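PDB 5UGR: malyl-CoA lyase/beta-methylmalyl-CoA lyase from Methylobacterium extorquens, which is a TIM-barrel enzyme of the HpcH/HpaI aldolase and citrate lyase family and holds a magnesium ion. Local coordinates for residues A[12-17]-A[134-139]; A[212-217]-A[222-227]. One frame throughout, in Å; residues are numbered along the deposited sequence.

Overall arrangement
Both contacts belong to one closed barrel of eight parallel strands, and their centres are 10 Å apart. Contact 1 crosses the interior, from the start of strand 16-21 to strand 134-139; contact 2 lies on the wall, where helix 207-220 backs strand 223-226. That strand joins them: its Ile225 turns inward against His14 and Glu17, and Arg223 NE is 2.9 Å from His14 ND1, a probable hydrogen bond. Arg223 also forms a salt bridge with Glu159. The magnesium site of Asp45, Glu140 and Asp167 is not part of either contact. The side chain of Glu136 is about 11 Å from a bound magnesium, and that of Met213 about 13 Å from a bound magnesium.

Contact 1: residues A[12-17]-A[134-139]; sequences RLHRSE and GFEVLI
The imidazole of His14 meets Glu136 with its edge: CE1 lies 3.2 Å from Glu136 OE1, which sits near the ring plane, and the two flat groups are turned 34° from each other. The same rim also faces the carboxylate of Glu17. This cluster sits inside a TIM barrel, bridging its first and fifth strands, 16-21 and 134-139, with three strands between them whichever way one goes round the barrel. The backbones stay well apart, with Glu17 CA 11.4 Å from Glu136 CA, and long acid side chains cover the gap from opposite directions. In both glutamates CG is anti to the backbone N (chi1 176° in Glu17 and 179° in Glu136), and each chain then runs on extended, bringing its carboxylate to the middle. There Glu17 OE1 comes within 2.5 Å of Glu136 OE2, so close that an acid group here probably holds a proton. The carboxylate planes are steeply inclined to each other, so neither acid lies flat on its neighbour. Ser162 OG, on strand 158-163, hydrogen-bonds to Glu136 OE2. Met74 and Leu103 touch both glutamates, so apolar side chains flank the pair of acids. Toward the start of strand 134-139, the Arg12 guanidinium approaches Gly134 obliquely, its NH2 4.5 Å from Gly134 N; this is a distant approach without a bond, and NE is held by a salt bridge to Glu159. Because Arg223 NE probably bonds His14 ND1, the other ring nitrogen is the donor: His14 NE2 gives its N-H to Glu17 OE2 over 2.8 Å in a nearly straight bond, in the plane of the imidazole but reaching the oxygen from above the carboxylate plane.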
loop_
_atom_site.group_PDB
_atom_site.type_symbol
_atom_site.label_atom_id
_atom_site.label_comp_id
_atom_site.label_asym_id
_atom_site.label_seq_id
_atom_site.Cartn_x
_atom_site.Cartn_y
_atom_site.Cartn_z
ATOM N N ARG A 12 29.615 -10.557 6.153
ATOM C CA ARG A 12 30.993 -10.203 5.737
ATOM C C ARG A 12 31.555 -9.152 6.649
ATOM O O ARG A 12 30.824 -8.289 7.166
ATOM C CB ARG A 12 31.011 -9.648 4.329
ATOM C CG ARG A 12 30.301 -10.507 3.285
ATOM C CD ARG A 12 30.469 -9.986 1.872
ATOM N NE ARG A 12 29.528 -10.592 0.941
ATOM C CZ ARG A 12 29.829 -11.420 -0.055
ATOM N NH1 ARG A 12 31.066 -11.942 -0.229
ATOM N NH2 ARG A 12 28.869 -11.772 -0.857
ATOM N N LEU A 13 32.896 -9.165 6.756
ATOM C CA LEU A 13 33.651 -8.121 7.432
ATOM C C LEU A 13 33.746 -6.923 6.495
ATOM O O LEU A 13 34.071 -7.058 5.332
ATOM C CB LEU A 13 35.047 -8.634 7.800
ATOM C CG LEU A 13 35.921 -7.647 8.524
ATOM C CD1 LEU A 13 35.436 -7.355 9.915
ATOM C CD2 LEU A 13 37.325 -8.228 8.653
ATOM N N HIS A 14 33.347 -5.760 6.976
ATOM C CA HIS A 14 33.133 -4.593 6.132
ATOM C C HIS A 14 33.493 -3.292 6.869
ATOM O O HIS A 14 32.725 -2.330 6.895
ATOM C CB HIS A 14 31.664 -4.625 5.705
ATOM C CG HIS A 14 31.324 -3.768 4.554
ATOM N ND1 HIS A 14 30.225 -4.025 3.754
ATOM C CD2 HIS A 14 31.905 -2.664 4.049
ATOM C CE1 HIS A 14 30.174 -3.129 2.794
ATOM N NE2 HIS A 14 31.165 -2.282 2.970
ATOM N N ARG A 15 34.661 -3.253 7.487
ATOM C CA ARG A 15 35.105 -2.053 8.207
ATOM C C ARG A 15 35.515 -0.895 7.293
ATOM O O ARG A 15 35.303 0.286 7.600
ATOM C CB ARG A 15 36.266 -2.402 9.140
ATOM C CG ARG A 15 35.979 -3.455 10.181
ATOM C CD ARG A 15 37.234 -3.986 10.800
ATOM N NE ARG A 15 38.129 -4.553 9.817
ATOM C CZ ARG A 15 39.417 -4.810 10.032
ATOM N NH1 ARG A 15 39.992 -4.583 11.211
ATOM N NH2 ARG A 15 40.147 -5.319 9.069
ATOM N N SER A 16 36.181 -1.262 6.203
ATOM C CA SER A 16 36.773 -0.350 5.253
ATOM C C SER A 16 36.348 -0.727 3.861
ATOM O O SER A 16 36.358 -1.918 3.487
ATOM C CB SER A 16 38.310 -0.375 5.376
ATOM O OG SER A 16 38.834 -1.686 5.288
ATOM N N GLU A 17 35.944 0.297 3.091
ATOM C CA GLU A 17 35.482 0.079 1.703
ATOM C C GLU A 17 36.239 1.039 0.824
ATOM O O GLU A 17 35.981 2.259 0.842
ATOM C CB GLU A 17 33.974 0.290 1.648
ATOM C CG GLU A 17 33.356 0.201 0.264
ATOM C CD GLU A 17 31.825 0.183 0.260
ATOM O OE1 GLU A 17 31.199 0.323 -0.841
ATOM O OE2 GLU A 17 31.244 0.005 1.367
ATOM N N GLY A 134 26.290 -10.762 -4.401
ATOM C CA GLY A 134 25.494 -9.948 -3.479
ATOM C C GLY A 134 25.415 -8.521 -3.976
ATOM O O GLY A 134 26.256 -8.083 -4.736
ATOM N N PHE A 135 24.472 -7.773 -3.418
ATOM C CA PHE A 135 24.290 -6.376 -3.753
ATOM C C PHE A 135 24.574 -5.451 -2.556
ATOM O O PHE A 135 24.183 -5.725 -1.377
ATOM C CB PHE A 135 22.886 -6.064 -4.242
ATOM C CG PHE A 135 22.477 -6.686 -5.560
ATOM C CD1 PHE A 135 23.398 -7.110 -6.518
ATOM C CD2 PHE A 135 21.153 -6.727 -5.904
ATOM C CE1 PHE A 135 22.980 -7.583 -7.743
ATOM C CE2 PHE A 135 20.740 -7.190 -7.149
ATOM C CZ PHE A 135 21.676 -7.640 -8.075
ATOM N N GLU A 136 25.150 -4.308 -2.873
ATOM C CA GLU A 136 25.188 -3.153 -1.977
ATOM C C GLU A 136 24.472 -2.039 -2.760
ATOM O O GLU A 136 24.610 -1.920 -3.968
ATOM C CB GLU A 136 26.625 -2.721 -1.665
ATOM C CG GLU A 136 26.765 -1.503 -0.759
ATOM C CD GLU A 136 28.274 -1.211 -0.479
ATOM O OE1 GLU A 136 28.975 -2.181 -0.054
ATOM O OE2 GLU A 136 28.705 -0.034 -0.732
ATOM N N VAL A 137 23.686 -1.224 -2.050
ATOM C CA VAL A 137 23.034 -0.067 -2.658
ATOM C C VAL A 137 23.565 1.208 -2.083
ATOM O O VAL A 137 23.801 1.322 -0.890
ATOM C CB VAL A 137 21.511 -0.145 -2.538
ATOM C CG1 VAL A 137 20.931 -1.291 -3.332
ATOM C CG2 VAL A 137 21.079 -0.104 -1.168
ATOM N N LEU A 138 23.742 2.183 -2.947
ATOM C CA LEU A 138 24.058 3.544 -2.536
ATOM C C LEU A 138 22.782 4.349 -2.355
ATOM O O LEU A 138 21.952 4.446 -3.304
ATOM C CB LEU A 138 24.950 4.211 -3.581
ATOM C CG LEU A 138 26.406 4.341 -3.202
ATOM C CD1 LEU A 138 27.303 4.398 -4.417
ATOM C CD2 LEU A 138 26.625 5.515 -2.290
ATOM N N ILE A 139 22.610 4.880 -1.142
ATOM C CA ILE A 139 21.547 5.847 -0.828
ATOM C C ILE A 139 22.263 7.192 -0.864
ATOM O O ILE A 139 23.019 7.564 0.072
ATOM C CB ILE A 139 20.893 5.521 0.518
ATOM C CG1 ILE A 139 20.347 4.099 0.552
ATOM C CG2 ILE A 139 19.806 6.560 0.821
ATOM C CD1 ILE A 139 19.266 3.798 -0.410
#

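Contact 2: residues A[212-217]-A[222-227]; sequences RMLVAC and LRPIDG
Met213 opens the contact by reaching past Pro224 to the backbone beyond: its chain turns about the CG-SD bond (chi3 81°) and brings CE to 3.6 Å from Ile225 O, with Pro224 CB a little farther off. Leu214, next along the helix, lays CD1 obliquely against the proline ring, 3.7 Å from Pro224 CG, while its side chain also packs on Thr172 of a second subunit. Helix 207-220 is here the helical layer of a beta-alpha-beta crossover, leading back from strand 158-163 to its parallel neighbour 223-226, and the short segments run nearly antiparallel, at 157°, with 7.7 Å between their axes. One turn after Met213, Cys217 faces the strand directly. Its SG, placed beside the backbone N, lies 3.8 Å from Pro224 CA, and its CB is 4.0 Å from Pro224 CB, so Leu214 and Cys217 both pack on the helix-facing side of the proline, near its CG and CB. The same cysteine ties the returning chain to the helix: Leu222 N donates to Cys217 O, 2.9 Å away, and Leu222 CB rests 4.0 Å from Cys217 CB before its side chain continues to Leu158 on strand 158-163.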
loop_
_atom_site.group_PDB
_atom_site.type_symbol
_atom_site.label_atom_id
_atom_site.label_comp_id
_atom_site.label_asym_id
_atom_site.label_seq_id
_atom_site.Cartn_x
_atom_site.Cartn_y
_atom_site.Cartn_z
ATOM N N ARG A 212 18.248 7.432 9.589
ATOM C CA ARG A 212 17.177 6.774 8.819
ATOM C C ARG A 212 17.696 5.595 8.052
ATOM O O ARG A 212 17.043 4.537 8.037
ATOM C CB ARG A 212 16.459 7.754 7.907
ATOM C CG ARG A 212 15.183 7.140 7.313
ATOM C CD ARG A 212 14.394 8.193 6.542
ATOM N NE ARG A 212 13.320 7.541 5.822
ATOM C CZ ARG A 212 12.511 8.145 4.988
ATOM N NH1 ARG A 212 12.646 9.461 4.733
ATOM N NH2 ARG A 212 11.644 7.396 4.320
ATOM N N MET A 213 18.853 5.759 7.419
ATOM C CA MET A 213 19.428 4.605 6.717
ATOM C C MET A 213 19.827 3.475 7.644
ATOM O O MET A 213 19.562 2.301 7.329
ATOM C CB MET A 213 20.630 5.038 5.860
ATOM C CG MET A 213 21.052 4.005 4.825
ATOM S SD MET A 213 22.646 4.291 4.064
ATOM C CE MET A 213 23.682 3.617 5.356
ATOM N N LEU A 214 20.394 3.832 8.791
ATOM C CA LEU A 214 20.731 2.844 9.820
ATOM C C LEU A 214 19.520 2.009 10.230
ATOM O O LEU A 214 19.588 0.775 10.315
ATOM C CB LEU A 214 21.317 3.540 11.028
ATOM C CG LEU A 214 21.549 2.672 12.290
ATOM C CD1 LEU A 214 22.843 1.957 12.189
ATOM C CD2 LEU A 214 21.404 3.473 13.527
ATOM N N VAL A 215 18.410 2.680 10.533
ATOM C CA VAL A 215 17.201 1.983 10.973
ATOM C C VAL A 215 16.720 1.026 9.869
ATOM O O VAL A 215 16.372 -0.150 10.160
ATOM C CB VAL A 215 16.117 2.967 11.454
ATOM C CG1 VAL A 215 14.731 2.266 11.552
ATOM C CG2 VAL A 215 16.549 3.592 12.759
ATOM N N ALA A 216 16.750 1.462 8.616
ATOM C CA ALA A 216 16.322 0.579 7.541
ATOM C C ALA A 216 17.224 -0.660 7.506
ATOM O O ALA A 216 16.764 -1.798 7.308
ATOM C CB ALA A 216 16.362 1.317 6.210
ATOM N N CYS A 217 18.530 -0.440 7.550
ATOM C CA CYS A 217 19.468 -1.570 7.535
ATOM C C CYS A 217 19.285 -2.529 8.679
ATOM O O CYS A 217 19.232 -3.754 8.494
ATOM C CB CYS A 217 20.919 -1.030 7.569
ATOM S SG CYS A 217 21.465 -0.301 5.993
ATOM N N LEU A 222 20.658 -5.767 7.049
ATOM C CA LEU A 222 21.742 -5.258 6.207
ATOM C C LEU A 222 22.842 -4.556 6.994
ATOM O O LEU A 222 22.624 -4.057 8.082
ATOM C CB LEU A 222 21.175 -4.271 5.192
ATOM C CG LEU A 222 19.918 -4.681 4.436
ATOM C CD1 LEU A 222 19.441 -3.585 3.495
ATOM C CD2 LEU A 222 20.084 -5.989 3.710
ATOM N N ARG A 223 24.030 -4.425 6.364
ATOM C CA ARG A 223 25.153 -3.660 6.918
ATOM C C ARG A 223 24.985 -2.168 6.601
ATOM O O ARG A 223 24.919 -1.839 5.417
ATOM C CB ARG A 223 26.477 -4.165 6.346
ATOM C CG ARG A 223 26.754 -5.645 6.522
ATOM C CD ARG A 223 28.138 -6.014 6.035
ATOM N NE ARG A 223 28.326 -5.998 4.608
ATOM C CZ ARG A 223 28.027 -7.014 3.783
ATOM N NH1 ARG A 223 28.336 -6.907 2.466
ATOM N NH2 ARG A 223 27.403 -8.104 4.240
ATOM N N PRO A 224 24.991 -1.287 7.623
ATOM C CA PRO A 224 24.997 0.148 7.354
ATOM C C PRO A 224 26.442 0.656 7.259
ATOM O O PRO A 224 27.221 0.529 8.230
ATOM C CB PRO A 224 24.308 0.732 8.591
ATOM C CG PRO A 224 24.302 -0.315 9.656
ATOM C CD PRO A 224 24.856 -1.582 9.074
ATOM N N ILE A 225 26.734 1.282 6.103
ATOM C CA ILE A 225 28.090 1.731 5.768
ATOM C C ILE A 225 28.050 3.223 5.498
ATOM O O ILE A 225 27.183 3.722 4.755
ATOM C CB ILE A 225 28.650 0.990 4.511
ATOM C CG1 ILE A 225 28.491 -0.530 4.666
ATOM C CG2 ILE A 225 30.086 1.406 4.279
ATOM C CD1 ILE A 225 29.225 -1.157 5.806
ATOM N N ASP A 226 29.016 3.961 6.077
ATOM C CA ASP A 226 29.104 5.403 5.848
ATOM C C ASP A 226 29.980 5.659 4.639
ATOM O O ASP A 226 30.955 4.926 4.403
ATOM C CB ASP A 226 29.703 6.065 7.102
ATOM C CG ASP A 226 29.553 7.574 7.127
ATOM O OD1 ASP A 226 28.590 8.099 6.504
ATOM O OD2 ASP A 226 30.474 8.216 7.714
ATOM N N GLY A 227 29.684 6.723 3.908
ATOM C CA GLY A 227 30.341 7.026 2.650
ATOM C C GLY A 227 31.654 7.837 2.782
ATOM O O GLY A 227 32.332 7.778 3.820
#